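Local coordinates for protein transcriptional regulator ComR (Streptococcus vestibularis F0396, PDB 6HU8) that acts as a competence regulator of the RNPP family, probably binding DNA through a helix-turn-helix domain and responding to a signalling peptide through its TPR domain, at residues 230-234 and 249-253; 223-227 and 256-260; 198-204 and 236-242; 149-153 and 183-187. All coordinates share one frame. Residues are numbered along the deposited sequence.

Overall arrangement
All four contacts fall in the helical TPR region. Following the chain, interaction 4 closes first: 183-187 returns to 149-153 across the intervening helix 160-173. Then 198-204 opens interaction 3, 223-227 opens interaction 2 and 230-234 opens interaction 1. Interaction 3 closes at 236-242, joining helices 200-219 and 226-240 before the other two are complete, so it crosses both. Interaction 1 closes at 249-253 and interaction 2 at 256-260. Interaction 1 thus sits within the span of interaction 2, and both bind helix 226-240 to helix 246-261. Between interactions 2 and 4, Lys224 and Asp185 make a long, weak ion pair.

Interaction 1 (230-234 and 249-253); sequences IDKLL and VYILE
This is the middle of an antiparallel helical hairpin in the TPR domain, where helix 226-240 turns back into helix 246-261. Both segments are regular helix, with axes 10.5 Å apart at closest approach and running at 170°; the register sets the CA of Ile230 6.8 Å from the CA of Val249. Ile230 (chi1 and chi2 both m) points across the interface. Its CG2 lies 4.1 Å from Val249 CG1 and 3.4 Å from Glu253 OE2, while its CD1 sits 4.3 Å from Leu252 CB. One turn on, Leu233 (mt) brings CB to 4.0 Å from Val249 CG2, and the side chains of both these residues also touch Phe207 of helix 200-219, a third layer. No hydrogen bond links the segments, so apolar contact around Val249 (chi1 t) dominates. Leu234 (mt) starts sideways from its helix but reaches in, with CD2 3.7 Å from Val249 CG1 and 4.0 Å from Tyr250 CZ, and CD1 only 3.5 Å from Tyr250 OH.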
loop_
_atom_site.group_PDB
_atom_site.type_symbol
_atom_site.label_atom_id
_atom_site.label_comp_id
_atom_site.label_asym_id
_atom_site.label_seq_id
_atom_site.Cartn_x
_atom_site.Cartn_y
_atom_site.Cartn_z
ATOM N N ILE A 230 12.057 -9.469 -9.936
ATOM C CA ILE A 230 12.134 -10.830 -9.383
ATOM C C ILE A 230 13.175 -10.890 -8.276
ATOM O O ILE A 230 12.950 -11.487 -7.222
ATOM C CB ILE A 230 12.482 -11.884 -10.473
ATOM C CG1 ILE A 230 11.390 -11.915 -11.557
ATOM C CG2 ILE A 230 12.717 -13.274 -9.841
ATOM C CD1 ILE A 230 10.018 -12.340 -11.027
ATOM N N ASP A 231 14.318 -10.258 -8.527
ATOM C CA ASP A 231 15.431 -10.261 -7.583
ATOM C C ASP A 231 15.051 -9.612 -6.246
ATOM O O ASP A 231 15.436 -10.081 -5.160
ATOM C CB ASP A 231 16.628 -9.542 -8.208
ATOM C CG ASP A 231 17.380 -10.422 -9.201
ATOM O OD1 ASP A 231 17.313 -11.656 -9.068
ATOM O OD2 ASP A 231 18.036 -9.882 -10.112
ATOM N N LYS A 232 14.285 -8.533 -6.327
ATOM C CA LYS A 232 13.882 -7.826 -5.120
ATOM C C LYS A 232 12.900 -8.687 -4.338
ATOM O O LYS A 232 12.998 -8.802 -3.110
ATOM C CB LYS A 232 13.261 -6.469 -5.456
ATOM C CG LYS A 232 13.116 -5.544 -4.231
ATOM C CD LYS A 232 14.412 -4.816 -3.934
ATOM C CE LYS A 232 14.255 -3.798 -2.795
ATOM N NZ LYS A 232 15.019 -2.559 -3.093
ATOM N N LEU A 233 11.963 -9.307 -5.059
ATOM C CA LEU A 233 11.001 -10.212 -4.433
ATOM C C LEU A 233 11.694 -11.325 -3.637
ATOM O O LEU A 233 11.307 -11.625 -2.499
ATOM C CB LEU A 233 10.088 -10.826 -5.492
ATOM C CG LEU A 233 8.962 -9.947 -6.004
ATOM C CD1 LEU A 233 8.573 -10.476 -7.365
ATOM C CD2 LEU A 233 7.790 -10.003 -5.037
ATOM N N LEU A 234 12.720 -11.925 -4.237
ATOM C CA LEU A 234 13.467 -12.989 -3.586
ATOM C C LEU A 234 14.267 -12.430 -2.407
ATOM O O LEU A 234 14.409 -13.091 -1.369
ATOM C CB LEU A 234 14.392 -13.698 -4.590
ATOM C CG LEU A 234 13.718 -14.510 -5.701
ATOM C CD1 LEU A 234 14.748 -15.205 -6.578
ATOM C CD2 LEU A 234 12.761 -15.535 -5.119
ATOM N N VAL A 249 6.528 -16.283 -6.896
ATOM C CA VAL A 249 7.610 -15.535 -7.533
ATOM C C VAL A 249 8.176 -16.298 -8.726
ATOM O O VAL A 249 8.352 -15.741 -9.817
ATOM C CB VAL A 249 8.731 -15.219 -6.520
ATOM C CG1 VAL A 249 9.867 -14.490 -7.206
ATOM C CG2 VAL A 249 8.173 -14.363 -5.369
ATOM N N TYR A 250 8.460 -17.582 -8.532
ATOM C CA TYR A 250 8.978 -18.396 -9.632
ATOM C C TYR A 250 7.945 -18.643 -10.742
ATOM O O TYR A 250 8.311 -18.859 -11.910
ATOM C CB TYR A 250 9.525 -19.712 -9.083
ATOM C CG TYR A 250 10.831 -19.464 -8.372
ATOM C CD1 TYR A 250 11.960 -19.089 -9.084
ATOM C CD2 TYR A 250 10.927 -19.562 -6.996
ATOM C CE1 TYR A 250 13.153 -18.834 -8.450
ATOM C CE2 TYR A 250 12.119 -19.297 -6.350
ATOM C CZ TYR A 250 13.229 -18.944 -7.092
ATOM O OH TYR A 250 14.419 -18.682 -6.455
ATOM N N ILE A 251 6.664 -18.595 -10.399
ATOM C CA ILE A 251 5.622 -18.707 -11.426
ATOM C C ILE A 251 5.683 -17.491 -12.359
ATOM O O ILE A 251 5.640 -17.643 -13.585
ATOM C CB ILE A 251 4.206 -18.826 -10.802
ATOM C CG1 ILE A 251 4.006 -20.200 -10.155
ATOM C CG2 ILE A 251 3.115 -18.564 -11.853
ATOM C CD1 ILE A 251 2.675 -20.327 -9.383
ATOM N N LEU A 252 5.796 -16.292 -11.788
ATOM C CA LEU A 252 5.950 -15.065 -12.589
ATOM C C LEU A 252 7.209 -15.093 -13.451
ATOM O O LEU A 252 7.164 -14.696 -14.618
ATOM C CB LEU A 252 5.982 -13.812 -11.698
ATOM C CG LEU A 252 4.664 -13.322 -11.105
ATOM C CD1 LEU A 252 4.924 -12.403 -9.900
ATOM C CD2 LEU A 252 3.862 -12.573 -12.183
ATOM N N GLU A 253 8.332 -15.542 -12.892
ATOM C CA GLU A 253 9.554 -15.641 -13.694
ATOM C C GLU A 253 9.379 -16.644 -14.850
ATOM O O GLU A 253 9.919 -16.456 -15.953
ATOM C CB GLU A 253 10.762 -16.039 -12.830
ATOM C CG GLU A 253 12.085 -15.847 -13.582
ATOM C CD GLU A 253 13.320 -16.121 -12.753
ATOM O OE1 GLU A 253 14.411 -16.208 -13.348
ATOM O OE2 GLU A 253 13.212 -16.235 -11.512
#

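Interaction 2 (223-227 and 256-260); sequences FKDFL and YELIH
An aromatic cluster joins the start of helix 226-240 to the last turns of helix 246-261, at the end of their antiparallel hairpin. The 223-227 side enters through a type II beta turn from Phe223 to Phe226: Lys224 is at -61/136, Asp225 takes a positive phi (65/16), and Phe226 N bonds Phe223 O at 3.1 Å. Asp225 occupies the N-cap position, and helix runs from Phe226 on. Segment 256-260 is helical, and the CA pairs are Phe223 with His260 (7.8 Å) and Phe226 with Tyr256 (8.1 Å). Phe223 (chi1 m) and His260 (chi1 t) form an offset stack, centroids 4.2 Å apart and planes at 28°, and the CB of each sits 4.0 Å from the other's ring centroid. Tyr256 (chi1 t) is the most covered residue. Its ring is nearly parallel to that of Phe226 (chi1 t; 8°, centroids 4.6 Å) but slid aside, and Tyr256 CB lies 3.3 Å from Phe226 CE1. Phe223 CD1 meets the Tyr256 edge at CD1, 3.6 Å away; Leu227 CD2 approaches Tyr256 CE2 at 3.9 Å. With Ile218 of helix 200-219 touching Phe223 and Phe226, the arrangement is the layered helix packing of a TPR domain.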
loop_
_atom_site.group_PDB
_atom_site.type_symbol
_atom_site.label_atom_id
_atom_site.label_comp_id
_atom_site.label_asym_id
_atom_site.label_seq_id
_atom_site.Cartn_x
_atom_site.Cartn_y
_atom_site.Cartn_z
ATOM N N PHE A 223 8.676 -4.745 -19.987
ATOM C CA PHE A 223 9.547 -5.835 -19.549
ATOM C C PHE A 223 10.920 -5.383 -19.048
ATOM O O PHE A 223 11.677 -6.197 -18.490
ATOM C CB PHE A 223 9.702 -6.861 -20.675
ATOM C CG PHE A 223 8.483 -7.720 -20.872
ATOM C CD1 PHE A 223 8.110 -8.636 -19.911
ATOM C CD2 PHE A 223 7.698 -7.587 -21.999
ATOM C CE1 PHE A 223 6.988 -9.421 -20.077
ATOM C CE2 PHE A 223 6.574 -8.366 -22.169
ATOM C CZ PHE A 223 6.224 -9.290 -21.206
ATOM N N LYS A 224 11.236 -4.096 -19.209
ATOM C CA LYS A 224 12.509 -3.581 -18.707
ATOM C C LYS A 224 12.586 -3.758 -17.191
ATOM O O LYS A 224 11.609 -3.507 -16.486
ATOM C CB LYS A 224 12.705 -2.111 -19.083
ATOM C CG LYS A 224 11.679 -1.145 -18.471
ATOM C CD LYS A 224 12.289 0.235 -18.233
ATOM C CE LYS A 224 11.214 1.304 -18.043
ATOM N NZ LYS A 224 10.463 1.539 -19.312
ATOM N N ASP A 225 13.742 -4.224 -16.714
ATOM C CA ASP A 225 13.996 -4.471 -15.291
ATOM C C ASP A 225 13.133 -5.579 -14.661
ATOM O O ASP A 225 13.054 -5.659 -13.424
ATOM C CB ASP A 225 13.811 -3.181 -14.471
ATOM C CG ASP A 225 14.830 -2.116 -14.822
ATOM O OD1 ASP A 225 15.956 -2.167 -14.275
ATOM O OD2 ASP A 225 14.501 -1.233 -15.644
ATOM N N PHE A 226 12.498 -6.429 -15.478
ATOM C CA PHE A 226 11.600 -7.444 -14.916
ATOM C C PHE A 226 12.342 -8.368 -13.945
ATOM O O PHE A 226 11.832 -8.671 -12.867
ATOM C CB PHE A 226 10.923 -8.288 -16.010
ATOM C CG PHE A 226 9.887 -9.255 -15.471
ATOM C CD1 PHE A 226 10.254 -10.532 -15.050
ATOM C CD2 PHE A 226 8.554 -8.886 -15.378
ATOM C CE1 PHE A 226 9.310 -11.413 -14.541
ATOM C CE2 PHE A 226 7.601 -9.763 -14.869
ATOM C CZ PHE A 226 7.985 -11.030 -14.452
ATOM N N LEU A 227 13.545 -8.803 -14.314
ATOM C CA LEU A 227 14.295 -9.713 -13.451
ATOM C C LEU A 227 14.827 -8.972 -12.231
ATOM O O LEU A 227 15.129 -9.580 -11.211
ATOM C CB LEU A 227 15.438 -10.379 -14.219
ATOM C CG LEU A 227 15.017 -11.293 -15.369
ATOM C CD1 LEU A 227 16.246 -11.862 -16.081
ATOM C CD2 LEU A 227 14.123 -12.414 -14.852
ATOM N N TYR A 256 7.269 -14.891 -17.574
ATOM C CA TYR A 256 8.179 -13.983 -18.274
ATOM C C TYR A 256 9.031 -14.708 -19.339
ATOM O O TYR A 256 9.094 -14.281 -20.512
ATOM C CB TYR A 256 9.082 -13.280 -17.256
ATOM C CG TYR A 256 10.234 -12.539 -17.892
ATOM C CD1 TYR A 256 10.037 -11.315 -18.526
ATOM C CD2 TYR A 256 11.517 -13.073 -17.874
ATOM C CE1 TYR A 256 11.094 -10.641 -19.119
ATOM C CE2 TYR A 256 12.571 -12.414 -18.464
ATOM C CZ TYR A 256 12.355 -11.203 -19.087
ATOM O OH TYR A 256 13.413 -10.553 -19.665
ATOM N N GLU A 257 9.688 -15.795 -18.930
ATOM C CA GLU A 257 10.505 -16.592 -19.850
ATOM C C GLU A 257 9.677 -17.133 -21.016
ATOM O O GLU A 257 10.114 -17.095 -22.168
ATOM C CB GLU A 257 11.195 -17.750 -19.112
ATOM C CG GLU A 257 12.283 -17.308 -18.163
ATOM C CD GLU A 257 13.500 -16.713 -18.873
ATOM O OE1 GLU A 257 14.335 -16.089 -18.173
ATOM O OE2 GLU A 257 13.633 -16.878 -20.114
ATOM N N LEU A 258 8.490 -17.643 -20.708
ATOM C CA LEU A 258 7.543 -18.102 -21.722
ATOM C C LEU A 258 7.124 -16.995 -22.689
ATOM O O LEU A 258 7.302 -17.112 -23.905
ATOM C CB LEU A 258 6.286 -18.643 -21.055
ATOM C CG LEU A 258 5.891 -20.105 -21.118
ATOM C CD1 LEU A 258 4.405 -20.155 -20.837
ATOM C CD2 LEU A 258 6.222 -20.729 -22.462
ATOM N N ILE A 259 6.521 -15.941 -22.144
ATOM C CA ILE A 259 5.891 -14.915 -22.963
ATOM C C ILE A 259 6.909 -14.006 -23.620
ATOM O O ILE A 259 6.800 -13.692 -24.815
ATOM C CB ILE A 259 4.923 -14.035 -22.143
ATOM C CG1 ILE A 259 3.762 -14.873 -21.603
ATOM C CG2 ILE A 259 4.416 -12.863 -22.987
ATOM C CD1 ILE A 259 2.768 -14.064 -20.795
ATOM N N HIS A 260 7.901 -13.566 -22.854
ATOM C CA HIS A 260 8.827 -12.599 -23.416
ATOM C C HIS A 260 9.996 -13.242 -24.183
ATOM O O HIS A 260 10.420 -12.724 -25.217
ATOM C CB HIS A 260 9.368 -11.681 -22.334
ATOM C CG HIS A 260 10.154 -10.535 -22.874
ATOM N ND1 HIS A 260 9.602 -9.587 -23.708
ATOM C CD2 HIS A 260 11.452 -10.183 -22.714
ATOM C CE1 HIS A 260 10.520 -8.699 -24.034
ATOM N NE2 HIS A 260 11.654 -9.040 -23.450
#

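Interaction 3 (198-204 and 236-242); sequences TDDAYNI and VIEKSQF
Ser240 OG is the centre of the polar network between these segments: it donates to Asp200 OD1 at 3.0 Å and accepts from Asn203 ND2 at 2.7 Å, nearly linearly (168°). Asn203 (chi1 m) gives its other amide hydrogen bond to Pro197 O. Helix 200-204 and helix 236-240 run antiparallel (signed crossing angle -165°, axes 10.3 Å apart), with CA atoms closest at Asp200-Ser240 (6.2 Å) and Asn203-Val236 (6.4 Å). Asp199 is the N-cap, its OD1 accepting a weak 3.4 Å bond from Tyr202 N. Antiparallel neighbours of this kind build the TPR domain, and here the start of helix 200-219 meets the end of helix 226-240. That end has Gln241 at positive phi and Phe242 N bonded to Ile237 O at 3.1 Å, a 6→1 bond as in a Schellman motif. Gln241 NE2 returns to Glu238 O (2.9 Å) and its OE1 pairs with His243, while Lys239 NZ goes to Ile196 O. Apolar contact flanks these bonds: Val236 CG1 lies 3.7 Å from Asn203 CB, and the Phe242 ring (chi1 m) sets its edge near Asn203, CE2 4.0 Å from Asn203 CB, with CZ 3.4 Å from Ile204 CG1.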
loop_
_atom_site.group_PDB
_atom_site.type_symbol
_atom_site.label_atom_id
_atom_site.label_comp_id
_atom_site.label_asym_id
_atom_site.label_seq_id
_atom_site.Cartn_x
_atom_site.Cartn_y
_atom_site.Cartn_z
ATOM N N THR A 198 14.152 -5.190 8.969
ATOM C CA THR A 198 13.630 -6.258 9.821
ATOM C C THR A 198 12.268 -5.817 10.352
ATOM O O THR A 198 12.158 -5.178 11.409
ATOM C CB THR A 198 14.598 -6.595 10.990
ATOM O OG1 THR A 198 15.711 -7.339 10.478
ATOM C CG2 THR A 198 13.913 -7.452 12.051
ATOM N N ASP A 199 11.236 -6.144 9.581
ATOM C CA ASP A 199 9.874 -5.693 9.832
ATOM C C ASP A 199 8.982 -6.399 8.838
ATOM O O ASP A 199 8.874 -5.987 7.669
ATOM C CB ASP A 199 9.763 -4.174 9.700
ATOM C CG ASP A 199 8.341 -3.653 9.901
ATOM O OD1 ASP A 199 7.437 -4.426 10.276
ATOM O OD2 ASP A 199 8.138 -2.442 9.702
ATOM N N ASP A 200 8.365 -7.481 9.303
ATOM C CA ASP A 200 7.550 -8.335 8.444
ATOM C C ASP A 200 6.344 -7.591 7.860
ATOM O O ASP A 200 6.031 -7.766 6.690
ATOM C CB ASP A 200 7.079 -9.569 9.213
ATOM C CG ASP A 200 8.214 -10.552 9.503
ATOM O OD1 ASP A 200 9.344 -10.365 8.994
ATOM O OD2 ASP A 200 7.957 -11.529 10.230
ATOM N N ALA A 201 5.675 -6.774 8.675
ATOM C CA ALA A 201 4.534 -6.001 8.194
ATOM C C ALA A 201 4.934 -5.156 6.993
ATOM O O ALA A 201 4.241 -5.142 5.963
ATOM C CB ALA A 201 3.980 -5.121 9.297
ATOM N N TYR A 202 6.068 -4.468 7.121
ATOM C CA TYR A 202 6.559 -3.608 6.050
ATOM C C TYR A 202 6.936 -4.447 4.835
ATOM O O TYR A 202 6.602 -4.112 3.680
ATOM C CB TYR A 202 7.764 -2.780 6.521
ATOM C CG TYR A 202 8.291 -1.829 5.458
ATOM C CD1 TYR A 202 7.786 -0.538 5.336
ATOM C CD2 TYR A 202 9.285 -2.225 4.572
ATOM C CE1 TYR A 202 8.266 0.330 4.372
ATOM C CE2 TYR A 202 9.762 -1.367 3.605
ATOM C CZ TYR A 202 9.250 -0.093 3.507
ATOM O OH TYR A 202 9.721 0.765 2.534
ATOM N N ASN A 203 7.631 -5.549 5.092
ATOM C CA ASN A 203 8.094 -6.401 4.009
ATOM C C ASN A 203 6.935 -7.085 3.300
ATOM O O ASN A 203 7.015 -7.347 2.105
ATOM C CB ASN A 203 9.084 -7.435 4.523
ATOM C CG ASN A 203 10.389 -6.811 4.946
ATOM O OD1 ASN A 203 10.676 -5.665 4.604
ATOM N ND2 ASN A 203 11.188 -7.553 5.695
ATOM N N ILE A 204 5.850 -7.366 4.016
ATOM C CA ILE A 204 4.690 -7.952 3.348
ATOM C C ILE A 204 4.038 -6.929 2.404
ATOM O O ILE A 204 3.663 -7.272 1.284
ATOM C CB ILE A 204 3.671 -8.481 4.357
ATOM C CG1 ILE A 204 4.245 -9.737 5.021
ATOM C CG2 ILE A 204 2.390 -8.851 3.669
ATOM C CD1 ILE A 204 3.260 -10.519 5.866
ATOM N N VAL A 236 13.356 -9.897 -0.494
ATOM C CA VAL A 236 12.420 -9.690 0.620
ATOM C C VAL A 236 12.090 -11.014 1.301
ATOM O O VAL A 236 12.099 -11.106 2.535
ATOM C CB VAL A 236 11.122 -9.018 0.169
ATOM C CG1 VAL A 236 10.124 -8.969 1.315
ATOM C CG2 VAL A 236 11.403 -7.618 -0.362
ATOM N N ILE A 237 11.813 -12.041 0.499
ATOM C CA ILE A 237 11.545 -13.378 1.033
ATOM C C ILE A 237 12.716 -13.856 1.898
ATOM O O ILE A 237 12.517 -14.393 2.988
ATOM C CB ILE A 237 11.282 -14.399 -0.096
ATOM C CG1 ILE A 237 9.884 -14.177 -0.696
ATOM C CG2 ILE A 237 11.431 -15.842 0.425
ATOM C CD1 ILE A 237 9.642 -14.913 -2.005
ATOM N N GLU A 238 13.931 -13.620 1.418
ATOM C CA GLU A 238 15.131 -13.989 2.160
ATOM C C GLU A 238 15.228 -13.280 3.510
ATOM O O GLU A 238 15.586 -13.906 4.519
ATOM C CB GLU A 238 16.382 -13.683 1.337
ATOM C CG GLU A 238 17.668 -14.144 2.007
ATOM C CD GLU A 238 17.671 -15.637 2.280
ATOM O OE1 GLU A 238 17.459 -16.418 1.323
ATOM O OE2 GLU A 238 17.874 -16.030 3.448
ATOM N N LYS A 239 14.904 -11.987 3.529
ATOM C CA LYS A 239 15.052 -11.182 4.731
ATOM C C LYS A 239 14.092 -11.650 5.815
ATOM O O LYS A 239 14.466 -11.787 6.983
ATOM C CB LYS A 239 14.823 -9.701 4.423
ATOM C CG LYS A 239 15.939 -8.775 4.909
ATOM C CD LYS A 239 16.034 -8.744 6.419
ATOM C CE LYS A 239 17.293 -8.015 6.883
ATOM N NZ LYS A 239 17.321 -6.610 6.380
ATOM N N SER A 240 12.856 -11.935 5.420
ATOM C CA SER A 240 11.829 -12.272 6.390
ATOM C C SER A 240 11.476 -13.740 6.424
ATOM O O SER A 240 10.554 -14.134 7.145
ATOM C CB SER A 240 10.570 -11.458 6.120
ATOM O OG SER A 240 10.797 -10.096 6.410
ATOM N N GLN A 241 12.203 -14.544 5.651
ATOM C CA GLN A 241 11.983 -15.987 5.593
ATOM C C GLN A 241 10.550 -16.355 5.193
ATOM O O GLN A 241 9.965 -17.273 5.763
ATOM C CB GLN A 241 12.341 -16.635 6.942
ATOM C CG GLN A 241 13.844 -16.717 7.193
ATOM C CD GLN A 241 14.579 -17.428 6.064
ATOM O OE1 GLN A 241 14.443 -18.639 5.881
ATOM N NE2 GLN A 241 15.348 -16.669 5.286
ATOM N N PHE A 242 9.990 -15.646 4.211
ATOM C CA PHE A 242 8.649 -15.960 3.715
ATOM C C PHE A 242 8.644 -17.160 2.759
ATOM O O PHE A 242 8.503 -16.973 1.546
ATOM C CB PHE A 242 8.048 -14.767 2.965
ATOM C CG PHE A 242 7.795 -13.560 3.807
ATOM C CD1 PHE A 242 7.324 -13.677 5.106
ATOM C CD2 PHE A 242 7.999 -12.289 3.281
ATOM C CE1 PHE A 242 7.079 -12.548 5.867
ATOM C CE2 PHE A 242 7.756 -11.154 4.046
ATOM C CZ PHE A 242 7.295 -11.289 5.337
#

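Interaction 4 (149-153 and 183-187); sequences FEQVK and IFDRI
Lys153 has the most surface covered in this contact, followed by Ile187 and Ile183. It extends an almost fully stretched side chain (mttt) past the second segment, its NZ 3.4 Å from Ile183 CD1 and salt-bridged within its own segment to Glu150 OE2 at 2.6 Å. Its carbonyl O lies 3.4 Å from Arg186 CD, and its CB sits over a face of the Arg186 guanidinium, 4.3 Å from NE. The nearest CA pair is Lys153-Ile187, 7.0 Å. Segments 149-153 and 183-187 belong to helices 139-152 and 181-192, with helix 160-173 between them in sequence, so this is a contact between every second helix, as in the TPR superhelix. Ile187 (both chi angles m) sends CD1 to 4.0 Å from Phe149 CE1 and 4.4 Å from Val152 CG1. Ile183 (mt) points toward the partner helix and places CG2 4.0 Å from Phe149 CZ, at the edge of a ring (chi1 t) that also stacks on Tyr169 of helix 160-173.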
loop_
_atom_site.group_PDB
_atom_site.type_symbol
_atom_site.label_atom_id
_atom_site.label_comp_id
_atom_site.label_asym_id
_atom_site.label_seq_id
_atom_site.Cartn_x
_atom_site.Cartn_y
_atom_site.Cartn_z
ATOM N N PHE A 149 -1.615 9.996 -2.771
ATOM C CA PHE A 149 -0.775 9.455 -3.838
ATOM C C PHE A 149 0.091 10.536 -4.486
ATOM O O PHE A 149 1.250 10.269 -4.795
ATOM C CB PHE A 149 -1.606 8.761 -4.920
ATOM C CG PHE A 149 -0.769 8.097 -5.987
ATOM C CD1 PHE A 149 0.229 7.190 -5.638
ATOM C CD2 PHE A 149 -0.984 8.372 -7.333
ATOM C CE1 PHE A 149 1.018 6.578 -6.617
ATOM C CE2 PHE A 149 -0.214 7.767 -8.322
ATOM C CZ PHE A 149 0.791 6.868 -7.969
ATOM N N GLU A 150 -0.458 11.742 -4.699
ATOM C CA GLU A 150 0.357 12.870 -5.187
ATOM C C GLU A 150 1.553 13.104 -4.269
ATOM O O GLU A 150 2.634 13.452 -4.718
ATOM C CB GLU A 150 -0.444 14.168 -5.266
ATOM C CG GLU A 150 -1.194 14.397 -6.536
ATOM C CD GLU A 150 -0.297 14.370 -7.762
ATOM O OE1 GLU A 150 0.776 15.018 -7.767
ATOM O OE2 GLU A 150 -0.666 13.665 -8.720
ATOM N N GLN A 151 1.338 12.941 -2.969
ATOM C CA GLN A 151 2.403 13.171 -2.009
ATOM C C GLN A 151 3.417 12.021 -2.075
ATOM O O GLN A 151 4.623 12.233 -1.939
ATOM C CB GLN A 151 1.811 13.354 -0.606
ATOM C CG GLN A 151 1.185 14.748 -0.474
ATOM C CD GLN A 151 0.289 14.930 0.740
ATOM O OE1 GLN A 151 -0.146 13.973 1.366
ATOM N NE2 GLN A 151 -0.001 16.181 1.062
ATOM N N VAL A 152 2.946 10.811 -2.346
ATOM C CA VAL A 152 3.865 9.670 -2.401
ATOM C C VAL A 152 4.804 9.811 -3.610
ATOM O O VAL A 152 5.985 9.448 -3.535
ATOM C CB VAL A 152 3.095 8.326 -2.454
ATOM C CG1 VAL A 152 3.971 7.200 -3.007
ATOM C CG2 VAL A 152 2.565 7.982 -1.075
ATOM N N LYS A 153 4.284 10.374 -4.701
ATOM C CA LYS A 153 5.075 10.599 -5.914
ATOM C C LYS A 153 6.368 11.378 -5.651
ATOM O O LYS A 153 7.346 11.229 -6.379
ATOM C CB LYS A 153 4.253 11.352 -6.962
ATOM C CG LYS A 153 3.118 10.567 -7.609
ATOM C CD LYS A 153 2.303 11.509 -8.502
ATOM C CE LYS A 153 1.122 10.821 -9.158
ATOM N NZ LYS A 153 0.322 11.721 -10.066
ATOM N N ILE A 183 4.554 8.020 -14.647
ATOM C CA ILE A 183 4.218 7.777 -13.251
ATOM C C ILE A 183 4.600 6.356 -12.852
ATOM O O ILE A 183 5.271 6.150 -11.833
ATOM C CB ILE A 183 2.723 7.992 -12.975
ATOM C CG1 ILE A 183 2.359 9.479 -13.092
ATOM C CG2 ILE A 183 2.352 7.443 -11.600
ATOM C CD1 ILE A 183 0.918 9.757 -12.780
ATOM N N PHE A 184 4.177 5.387 -13.663
ATOM C CA PHE A 184 4.456 3.982 -13.380
ATOM C C PHE A 184 5.952 3.738 -13.196
ATOM O O PHE A 184 6.384 3.187 -12.178
ATOM C CB PHE A 184 3.906 3.089 -14.494
ATOM C CG PHE A 184 4.125 1.610 -14.257
ATOM C CD1 PHE A 184 3.299 0.899 -13.387
ATOM C CD2 PHE A 184 5.158 0.928 -14.902
ATOM C CE1 PHE A 184 3.499 -0.467 -13.162
ATOM C CE2 PHE A 184 5.368 -0.443 -14.685
ATOM C CZ PHE A 184 4.533 -1.138 -13.819
ATOM N N ASP A 185 6.752 4.179 -14.160
ATOM C CA ASP A 185 8.191 3.949 -14.083
ATOM C C ASP A 185 8.811 4.642 -12.872
ATOM O O ASP A 185 9.733 4.112 -12.255
ATOM C CB ASP A 185 8.899 4.415 -15.366
ATOM C CG ASP A 185 8.522 3.582 -16.585
ATOM O OD1 ASP A 185 7.810 2.570 -16.430
ATOM O OD2 ASP A 185 8.945 3.938 -17.708
ATOM N N ARG A 186 8.318 5.829 -12.528
ATOM C CA ARG A 186 8.844 6.524 -11.360
ATOM C C ARG A 186 8.536 5.741 -10.091
ATOM O O ARG A 186 9.394 5.578 -9.225
ATOM C CB ARG A 186 8.268 7.934 -11.241
ATOM C CG ARG A 186 8.830 8.724 -10.057
ATOM C CD ARG A 186 7.742 9.482 -9.287
ATOM N NE ARG A 186 6.696 10.004 -10.169
ATOM C CZ ARG A 186 6.701 11.220 -10.718
ATOM N NH1 ARG A 186 5.696 11.601 -11.502
ATOM N NH2 ARG A 186 7.706 12.058 -10.481
ATOM N N ILE A 187 7.304 5.259 -9.983
ATOM C CA ILE A 187 6.910 4.513 -8.788
ATOM C C ILE A 187 7.690 3.199 -8.687
ATOM O O ILE A 187 8.287 2.899 -7.642
ATOM C CB ILE A 187 5.388 4.239 -8.780
ATOM C CG1 ILE A 187 4.612 5.535 -8.510
ATOM C CG2 ILE A 187 5.030 3.215 -7.735
ATOM C CD1 ILE A 187 4.958 6.174 -7.185
#